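Local coordinates for protein pectinesterase A (Erwinia chrysanthemi, PDB 2NTP) that hydrolyses the methyl esters of pectin's galacturonosyl units, releasing methanol, probably the first step in the maceration and soft-rotting of plant tissue, at residues A[262-276]-A[298-311]. Numbering follows the deposited sequence.
Sequences IGQTVFLNTSMDNHI and DSRFFEYKSYGAGA
Ile262 offers its carbonyl O to the Arg300 guanidinium, which grips this one atom side-on, in its own plane, through NE at 3.0 Å and NH2 at 2.9 Å. A bend at chi3 (-77°) turns the guanidinium back onto that carbonyl, with Gln264 CB over one face; NH1 and NH2 also bond the backbone oxygens of Gln216 and Asn213, respectively. From Gly263 O to Asn269 N the backbones form an unbroken parallel ladder, strand 264-268 beside 300-304, their axes 4.6 Å apart. Gln264, Val266 and Leu268 line one face with Arg300, Phe302 and Tyr304, Thr265 and Phe267 the other beside Phe301 and Glu303. Val266 CG2 meets the edge of the Phe302 ring, and Leu268 CD2 rests on Tyr304 CB, 3.9 Å away. The two strands are the last of one parallel sheet of the right-handed beta-helix characteristic of pectinesterases; strand 220-223 flanks 264-268 on its other edge. At the turn, Asn269 and Lys305 both adopt left-handed backbone angles; Asn269 ND2 lies against Lys305 CB and bonds a water that also bonds Lys305 O. Another water joins Thr270 N to Tyr304 O and Ser306 OG; a third links Asn269 O to Tyr307 OH. Ser271 CB sits over the Tyr307 ring in a CH-pi contact, 3.7 Å from the centroid. Met272 reaches inward on an extended chain, its CE 3.4 Å from both Glu303 OE2 and Ser306 OG; that carboxylate oxygen accepts the serine hydroxyl, while OE1 salt-bridges Arg317. Met272 O receives Gly310 N at 2.8 Å from above the carbonyl plane, and Asn274 CB packs against Ala309 CB at 3.7 Å.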
ATOM      1  N   ILE A 262      -5.983 -11.971  11.987  1.00  8.69           N
ATOM      2  CA  ILE A 262      -5.923 -11.080  13.142  1.00  8.74           C
ATOM      3  C   ILE A 262      -4.708 -10.181  12.939  1.00  8.41           C
ATOM      4  O   ILE A 262      -3.583 -10.499  13.346  1.00  8.31           O
ATOM      5  CB  ILE A 262      -5.893 -11.874  14.477  1.00  9.14           C
ATOM      6  CG1 ILE A 262      -7.208 -12.649  14.658  1.00  9.90           C
ATOM      7  CG2 ILE A 262      -5.672 -10.946  15.667  1.00  8.82           C
ATOM      8  CD1 ILE A 262      -7.100 -13.857  15.571  1.00 11.77           C
ATOM      9  N   GLY A 263      -4.961  -9.057  12.275  1.00  7.90           N
ATOM     10  CA  GLY A 263      -3.900  -8.232  11.708  1.00  7.18           C
ATOM     11  C   GLY A 263      -2.961  -7.600  12.709  1.00  7.16           C
ATOM     12  O   GLY A 263      -3.338  -7.349  13.855  1.00  7.01           O
ATOM     13  N   GLN A 264      -1.731  -7.361  12.261  1.00  6.75           N
ATOM     14  CA  GLN A 264      -0.733  -6.658  13.055  1.00  6.66           C
ATOM     15  C   GLN A 264      -0.326  -5.357  12.380  1.00  6.33           C
ATOM     16  O   GLN A 264       0.030  -5.353  11.203  1.00  6.52           O
ATOM     17  CB  GLN A 264       0.509  -7.531  13.282  1.00  6.76           C
ATOM     18  CG  GLN A 264       1.621  -6.827  14.069  1.00  7.34           C
ATOM     19  CD  GLN A 264       2.940  -7.572  14.009  1.00  7.38           C
ATOM     20  OE1 GLN A 264       3.736  -7.384  13.086  1.00  7.38           O
ATOM     21  NE2 GLN A 264       3.180  -8.425  15.004  1.00  9.68           N
ATOM     22  N   THR A 265      -0.397  -4.262  13.133  1.00  6.07           N
ATOM     23  CA  THR A 265       0.247  -3.009  12.750  1.00  6.20           C
ATOM     24  C   THR A 265       1.008  -2.510  13.963  1.00  6.44           C
ATOM     25  O   THR A 265       0.423  -2.333  15.040  1.00  6.44           O
ATOM     26  CB  THR A 265      -0.759  -1.924  12.311  1.00  6.37           C
ATOM     27  OG1 THR A 265      -1.484  -2.377  11.166  1.00  5.78           O
ATOM     28  CG2 THR A 265      -0.028  -0.639  11.950  1.00  6.49           C
ATOM     29  N   VAL A 266       2.312  -2.306  13.785  1.00  6.27           N
ATOM     30  CA  VAL A 266       3.160  -1.775  14.851  1.00  6.75           C
ATOM     31  C   VAL A 266       3.873  -0.518  14.363  1.00  7.05           C
ATOM     32  O   VAL A 266       4.501  -0.528  13.296  1.00  7.33           O
ATOM     33  CB  VAL A 266       4.187  -2.820  15.347  1.00  6.79           C
ATOM     34  CG1 VAL A 266       5.020  -2.244  16.485  1.00  6.97           C
ATOM     35  CG2 VAL A 266       3.477  -4.093  15.806  1.00  6.57           C
ATOM     36  N   PHE A 267       3.743   0.559  15.138  1.00  7.12           N
ATOM     37  CA  PHE A 267       4.450   1.814  14.887  1.00  7.28           C
ATOM     38  C   PHE A 267       5.577   1.951  15.896  1.00  7.42           C
ATOM     39  O   PHE A 267       5.342   1.860  17.101  1.00  7.58           O
ATOM     40  CB  PHE A 267       3.515   3.018  15.031  1.00  7.63           C
ATOM     41  CG  PHE A 267       2.494   3.135  13.937  1.00  7.61           C
ATOM     42  CD1 PHE A 267       1.248   2.523  14.062  1.00  8.36           C
ATOM     43  CD2 PHE A 267       2.767   3.870  12.781  1.00  8.38           C
ATOM     44  CE1 PHE A 267       0.297   2.631  13.051  1.00  7.64           C
ATOM     45  CE2 PHE A 267       1.820   3.982  11.766  1.00  8.70           C
ATOM     46  CZ  PHE A 267       0.582   3.361  11.903  1.00  8.18           C
ATOM     47  N   LEU A 268       6.791   2.183  15.404  1.00  7.53           N
ATOM     48  CA  LEU A 268       7.931   2.453  16.283  1.00  7.76           C
ATOM     49  C   LEU A 268       8.630   3.754  15.912  1.00  7.84           C
ATOM     50  O   LEU A 268       8.918   3.991  14.738  1.00  7.96           O
ATOM     51  CB  LEU A 268       8.936   1.300  16.273  1.00  7.83           C
ATOM     52  CG  LEU A 268       8.417  -0.101  16.609  1.00  7.83           C
ATOM     53  CD1 LEU A 268       8.223  -0.892  15.321  1.00  8.04           C
ATOM     54  CD2 LEU A 268       9.382  -0.816  17.538  1.00  9.37           C
ATOM     55  N   ASN A 269       8.892   4.588  16.919  1.00  8.21           N
ATOM     56  CA  ASN A 269       9.635   5.845  16.736  1.00  8.50           C
ATOM     57  C   ASN A 269       9.095   6.689  15.575  1.00  8.52           C
ATOM     58  O   ASN A 269       9.856   7.198  14.740  1.00  8.75           O
ATOM     59  CB  ASN A 269      11.132   5.548  16.547  1.00  8.96           C
ATOM     60  CG  ASN A 269      11.733   4.792  17.727  1.00 11.01           C
ATOM     61  OD1 ASN A 269      12.177   3.646  17.590  1.00 14.00           O
ATOM     62  ND2 ASN A 269      11.742   5.429  18.893  1.00 12.33           N
ATOM     63  N   THR A 270       7.775   6.841  15.540  1.00  8.02           N
ATOM     64  CA  THR A 270       7.098   7.496  14.428  1.00  8.23           C
ATOM     65  C   THR A 270       6.342   8.743  14.891  1.00  8.54           C
ATOM     66  O   THR A 270       5.666   8.718  15.916  1.00  8.34           O
ATOM     67  CB  THR A 270       6.182   6.482  13.692  1.00  8.43           C
ATOM     68  OG1 THR A 270       7.009   5.572  12.962  1.00  8.40           O
ATOM     69  CG2 THR A 270       5.229   7.170  12.717  1.00  8.14           C
ATOM     70  N   SER A 271       6.480   9.835  14.141  1.00  8.71           N
ATOM     71  CA  SER A 271       5.755  11.065  14.457  1.00  9.37           C
ATOM     72  C   SER A 271       4.321  10.978  13.949  1.00  9.18           C
ATOM     73  O   SER A 271       4.051  10.352  12.925  1.00  9.15           O
ATOM     74  CB  SER A 271       6.451  12.300  13.885  1.00  9.75           C
ATOM     75  OG  SER A 271       6.427  12.310  12.478  1.00 12.83           O
ATOM     76  N   MET A 272       3.406  11.601  14.681  1.00  9.16           N
ATOM     77  CA  MET A 272       1.995  11.593  14.314  1.00  9.20           C
ATOM     78  C   MET A 272       1.403  12.956  14.584  1.00  9.63           C
ATOM     79  O   MET A 272       1.496  13.457  15.706  1.00  9.51           O
ATOM     80  CB  MET A 272       1.231  10.547  15.128  1.00  9.10           C
ATOM     81  CG  MET A 272       1.696   9.124  14.928  1.00  9.00           C
ATOM     82  SD  MET A 272       0.949   7.991  16.101  1.00  9.12           S
ATOM     83  CE  MET A 272       1.703   6.465  15.547  1.00  9.45           C
ATOM     84  N   ASP A 273       0.787  13.553  13.568  1.00  9.75           N
ATOM     85  CA  ASP A 273       0.029  14.784  13.773  1.00 10.37           C
ATOM     86  C   ASP A 273      -1.324  14.478  14.418  1.00 10.09           C
ATOM     87  O   ASP A 273      -1.713  13.309  14.554  1.00  9.54           O
ATOM     88  CB  ASP A 273      -0.146  15.558  12.465  1.00 10.84           C
ATOM     89  CG  ASP A 273      -0.314  17.062  12.688  1.00 13.17           C
ATOM     90  OD1 ASP A 273      -0.441  17.517  13.856  1.00 16.80           O
ATOM     91  OD2 ASP A 273      -0.316  17.801  11.683  1.00 16.26           O
ATOM     92  N   ASN A 274      -2.040  15.528  14.821  1.00 10.28           N
ATOM     93  CA  ASN A 274      -3.247  15.346  15.624  1.00 10.07           C
ATOM     94  C   ASN A 274      -4.491  14.900  14.855  1.00  9.38           C
ATOM     95  O   ASN A 274      -5.562  14.803  15.439  1.00  9.42           O
ATOM     96  CB  ASN A 274      -3.544  16.593  16.488  1.00 10.81           C
ATOM     97  CG  ASN A 274      -4.138  17.740  15.696  1.00 11.73           C
ATOM     98  OD1 ASN A 274      -4.337  17.650  14.486  1.00 12.64           O
ATOM     99  ND2 ASN A 274      -4.437  18.836  16.390  1.00 15.28           N
ATOM    100  N   HIS A 275      -4.349  14.614  13.560  1.00  8.85           N
ATOM    101  CA  HIS A 275      -5.443  13.991  12.807  1.00  8.44           C
ATOM    102  C   HIS A 275      -5.699  12.555  13.297  1.00  8.29           C
ATOM    103  O   HIS A 275      -6.787  12.005  13.109  1.00  8.52           O
ATOM    104  CB  HIS A 275      -5.194  14.057  11.288  1.00  8.40           C
ATOM    105  CG  HIS A 275      -3.990  13.292  10.823  1.00  7.69           C
ATOM    106  ND1 HIS A 275      -2.699  13.629  11.176  1.00  7.16           N
ATOM    107  CD2 HIS A 275      -3.884  12.222   9.998  1.00  7.00           C
ATOM    108  CE1 HIS A 275      -1.854  12.790  10.603  1.00  7.53           C
ATOM    109  NE2 HIS A 275      -2.549  11.925   9.884  1.00  7.70           N
ATOM    110  N   ILE A 276      -4.702  11.975  13.959  1.00  8.07           N
ATOM    111  CA  ILE A 276      -4.786  10.615  14.492  1.00  7.96           C
ATOM    112  C   ILE A 276      -5.567  10.580  15.810  1.00  8.30           C
ATOM    113  O   ILE A 276      -5.249  11.331  16.745  1.00  8.19           O
ATOM    114  CB  ILE A 276      -3.364  10.014  14.718  1.00  8.01           C
ATOM    115  CG1 ILE A 276      -2.586   9.885  13.396  1.00  8.00           C
ATOM    116  CG2 ILE A 276      -3.446   8.666  15.454  1.00  7.68           C
ATOM    117  CD1 ILE A 276      -3.280   9.040  12.305  1.00  8.07           C
ATOM    118  N   ASP A 298      -8.675  -6.801  20.239  1.00 12.73           N
ATOM    119  CA  ASP A 298      -8.463  -8.212  19.918  1.00 12.72           C
ATOM    120  C   ASP A 298      -7.438  -8.406  18.801  1.00 12.03           C
ATOM    121  O   ASP A 298      -7.150  -9.538  18.401  1.00 12.09           O
ATOM    122  CB  ASP A 298      -9.788  -8.866  19.518  1.00 12.94           C
ATOM    123  CG  ASP A 298     -10.825  -8.817  20.627  1.00 14.30           C
ATOM    124  OD1 ASP A 298     -10.453  -8.983  21.807  1.00 16.06           O
ATOM    125  OD2 ASP A 298     -12.016  -8.618  20.311  1.00 15.77           O
ATOM    126  N   SER A 299      -6.901  -7.296  18.300  1.00 11.26           N
ATOM    127  CA  SER A 299      -5.959  -7.312  17.184  1.00 10.58           C
ATOM    128  C   SER A 299      -4.555  -6.941  17.665  1.00 10.15           C
ATOM    129  O   SER A 299      -4.386  -6.488  18.800  1.00 10.50           O
ATOM    130  CB  SER A 299      -6.430  -6.349  16.093  1.00 10.37           C
ATOM    131  OG  SER A 299      -7.783  -6.614  15.752  1.00 10.09           O
ATOM    132  N   ARG A 300      -3.557  -7.127  16.803  1.00  9.52           N
ATOM    133  CA  ARG A 300      -2.157  -6.909  17.184  1.00  9.01           C
ATOM    134  C   ARG A 300      -1.721  -5.491  16.821  1.00  8.75           C
ATOM    135  O   ARG A 300      -0.921  -5.277  15.904  1.00  8.35           O
ATOM    136  CB  ARG A 300      -1.242  -7.976  16.568  1.00  8.99           C
ATOM    137  CG  ARG A 300      -1.515  -9.386  17.080  1.00  9.34           C
ATOM    138  CD  ARG A 300      -0.653 -10.417  16.378  1.00  9.39           C
ATOM    139  NE  ARG A 300      -1.135 -10.732  15.034  1.00  9.06           N
ATOM    140  CZ  ARG A 300      -0.491 -11.513  14.170  1.00  8.65           C
ATOM    141  NH1 ARG A 300       0.680 -12.053  14.495  1.00 10.64           N
ATOM    142  NH2 ARG A 300      -1.007 -11.747  12.975  1.00  8.27           N
ATOM    143  N   PHE A 301      -2.278  -4.533  17.558  1.00  8.64           N
ATOM    144  CA  PHE A 301      -2.084  -3.109  17.301  1.00  8.43           C
ATOM    145  C   PHE A 301      -1.246  -2.481  18.412  1.00  8.55           C
ATOM    146  O   PHE A 301      -1.699  -2.395  19.563  1.00  8.82           O
ATOM    147  CB  PHE A 301      -3.443  -2.401  17.247  1.00  8.48           C
ATOM    148  CG  PHE A 301      -4.298  -2.742  16.043  1.00  7.85           C
ATOM    149  CD1 PHE A 301      -3.774  -3.382  14.923  1.00  8.86           C
ATOM    150  CD2 PHE A 301      -5.640  -2.358  16.022  1.00  8.12           C
ATOM    151  CE1 PHE A 301      -4.584  -3.665  13.815  1.00  8.72           C
ATOM    152  CE2 PHE A 301      -6.456  -2.629  14.916  1.00  8.67           C
ATOM    153  CZ  PHE A 301      -5.925  -3.285  13.812  1.00  8.93           C
ATOM    154  N   PHE A 302      -0.032  -2.043  18.075  1.00  8.64           N
ATOM    155  CA  PHE A 302       0.897  -1.517  19.085  1.00  8.88           C
ATOM    156  C   PHE A 302       1.680  -0.301  18.621  1.00  8.60           C
ATOM    157  O   PHE A 302       1.879  -0.096  17.425  1.00  7.97           O
ATOM    158  CB  PHE A 302       1.894  -2.595  19.520  1.00  9.67           C
ATOM    159  CG  PHE A 302       1.255  -3.840  20.065  1.00 10.24           C
ATOM    160  CD1 PHE A 302       0.816  -3.891  21.388  1.00 12.00           C
ATOM    161  CD2 PHE A 302       1.102  -4.964  19.262  1.00 11.54           C
ATOM    162  CE1 PHE A 302       0.222  -5.049  21.896  1.00 12.60           C
ATOM    163  CE2 PHE A 302       0.506  -6.124  19.762  1.00 12.19           C
ATOM    164  CZ  PHE A 302       0.068  -6.162  21.081  1.00 12.00           C
ATOM    165  N   GLU A 303       2.140   0.487  19.593  1.00  8.27           N
ATOM    166  CA  GLU A 303       3.041   1.603  19.347  1.00  8.21           C
ATOM    167  C   GLU A 303       4.257   1.525  20.261  1.00  8.44           C
ATOM    168  O   GLU A 303       4.215   0.902  21.325  1.00  8.41           O
ATOM    169  CB  GLU A 303       2.336   2.936  19.587  1.00  8.28           C
ATOM    170  CG  GLU A 303       1.319   3.314  18.536  1.00  8.11           C
ATOM    171  CD  GLU A 303       0.494   4.501  18.970  1.00  8.94           C
ATOM    172  OE1 GLU A 303      -0.560   4.289  19.599  1.00  8.82           O
ATOM    173  OE2 GLU A 303       0.917   5.644  18.703  1.00  8.74           O
ATOM    174  N   TYR A 304       5.331   2.178  19.838  1.00  8.59           N
ATOM    175  CA  TYR A 304       6.512   2.330  20.662  1.00  9.02           C
ATOM    176  C   TYR A 304       7.097   3.708  20.401  1.00  8.93           C
ATOM    177  O   TYR A 304       7.501   4.016  19.285  1.00  8.72           O
ATOM    178  CB  TYR A 304       7.538   1.237  20.354  1.00  9.51           C
ATOM    179  CG  TYR A 304       8.808   1.342  21.176  1.00 10.27           C
ATOM    180  CD1 TYR A 304       8.828   0.966  22.521  1.00 10.84           C
ATOM    181  CD2 TYR A 304       9.990   1.813  20.606  1.00 11.02           C
ATOM    182  CE1 TYR A 304       9.996   1.058  23.275  1.00 11.41           C
ATOM    183  CE2 TYR A 304      11.166   1.907  21.351  1.00 11.76           C
ATOM    184  CZ  TYR A 304      11.160   1.529  22.683  1.00 11.50           C
ATOM    185  OH  TYR A 304      12.322   1.625  23.420  1.00 12.78           O
ATOM    186  N   LYS A 305       7.096   4.537  21.439  1.00  8.93           N
ATOM    187  CA  LYS A 305       7.692   5.874  21.404  1.00  9.01           C
ATOM    188  C   LYS A 305       7.216   6.740  20.228  1.00  8.65           C
ATOM    189  O   LYS A 305       8.014   7.399  19.557  1.00  8.47           O
ATOM    190  CB  LYS A 305       9.226   5.785  21.484  1.00  9.52           C
ATOM    191  CG  LYS A 305       9.690   5.115  22.773  1.00 11.47           C
ATOM    192  CD  LYS A 305      11.186   5.210  22.984  1.00 15.51           C
ATOM    193  CE  LYS A 305      11.537   4.769  24.400  1.00 17.76           C
ATOM    194  NZ  LYS A 305      12.992   4.897  24.707  1.00 20.06           N
ATOM    195  N   SER A 306       5.904   6.732  19.990  1.00  8.26           N
ATOM    196  CA  SER A 306       5.317   7.687  19.064  1.00  8.26           C
ATOM    197  C   SER A 306       5.534   9.095  19.618  1.00  8.58           C
ATOM    198  O   SER A 306       5.671   9.284  20.828  1.00  8.57           O
ATOM    199  CB  SER A 306       3.829   7.415  18.857  1.00  8.32           C
ATOM    200  OG  SER A 306       3.609   6.131  18.304  1.00  7.44           O
ATOM    201  N   TYR A 307       5.590  10.077  18.730  1.00  8.62           N
ATOM    202  CA  TYR A 307       5.697  11.469  19.155  1.00  8.68           C
ATOM    203  C   TYR A 307       4.868  12.362  18.234  1.00  8.90           C
ATOM    204  O   TYR A 307       4.265  11.876  17.275  1.00  8.77           O
ATOM    205  CB  TYR A 307       7.169  11.907  19.271  1.00  8.84           C
ATOM    206  CG  TYR A 307       7.963  11.863  17.986  1.00  9.40           C
ATOM    207  CD1 TYR A 307       8.409  10.646  17.457  1.00  9.41           C
ATOM    208  CD2 TYR A 307       8.293  13.035  17.314  1.00  9.49           C
ATOM    209  CE1 TYR A 307       9.146  10.602  16.272  1.00  9.67           C
ATOM    210  CE2 TYR A 307       9.036  13.006  16.137  1.00 10.02           C
ATOM    211  CZ  TYR A 307       9.456  11.785  15.621  1.00  9.88           C
ATOM    212  OH  TYR A 307      10.180  11.757  14.444  1.00 10.65           O
ATOM    213  N   GLY A 308       4.802  13.652  18.545  1.00  8.80           N
ATOM    214  CA  GLY A 308       3.901  14.563  17.833  1.00  9.21           C
ATOM    215  C   GLY A 308       2.518  14.574  18.457  1.00  9.40           C
ATOM    216  O   GLY A 308       2.195  13.715  19.281  1.00  9.44           O
ATOM    217  N   ALA A 309       1.690  15.534  18.042  1.00  9.58           N
ATOM    218  CA  ALA A 309       0.399  15.784  18.687  1.00 10.51           C
ATOM    219  C   ALA A 309      -0.585  14.607  18.666  1.00 10.98           C
ATOM    220  O   ALA A 309      -1.463  14.518  19.528  1.00 11.15           O
ATOM    221  CB  ALA A 309      -0.247  17.041  18.118  1.00 10.53           C
ATOM    222  N   GLY A 310      -0.434  13.703  17.701  1.00 11.42           N
ATOM    223  CA  GLY A 310      -1.297  12.517  17.621  1.00 12.34           C
ATOM    224  C   GLY A 310      -0.837  11.347  18.473  1.00 13.29           C
ATOM    225  O   GLY A 310      -1.454  10.281  18.463  1.00 12.98           O
ATOM    226  N   ALA A 311       0.244  11.544  19.221  1.00 14.06           N
ATOM    227  CA  ALA A 311       0.856  10.451  19.977  1.00 15.62           C
ATOM    228  C   ALA A 311       0.420  10.388  21.438  1.00 16.91           C
ATOM    229  O   ALA A 311       1.232  10.543  22.347  1.00 17.66           O
ATOM    230  CB  ALA A 311       2.366  10.525  19.881  1.00 15.35           C
TER
HETATM  231  O   HOH W   1      10.170   9.435  12.997  1.00 13.68           O
HETATM  232  O   HOH W   2      10.769   7.985  19.261  1.00 15.28           O
HETATM  233  O   HOH W   3       5.803   5.165  16.968  1.00  8.69           O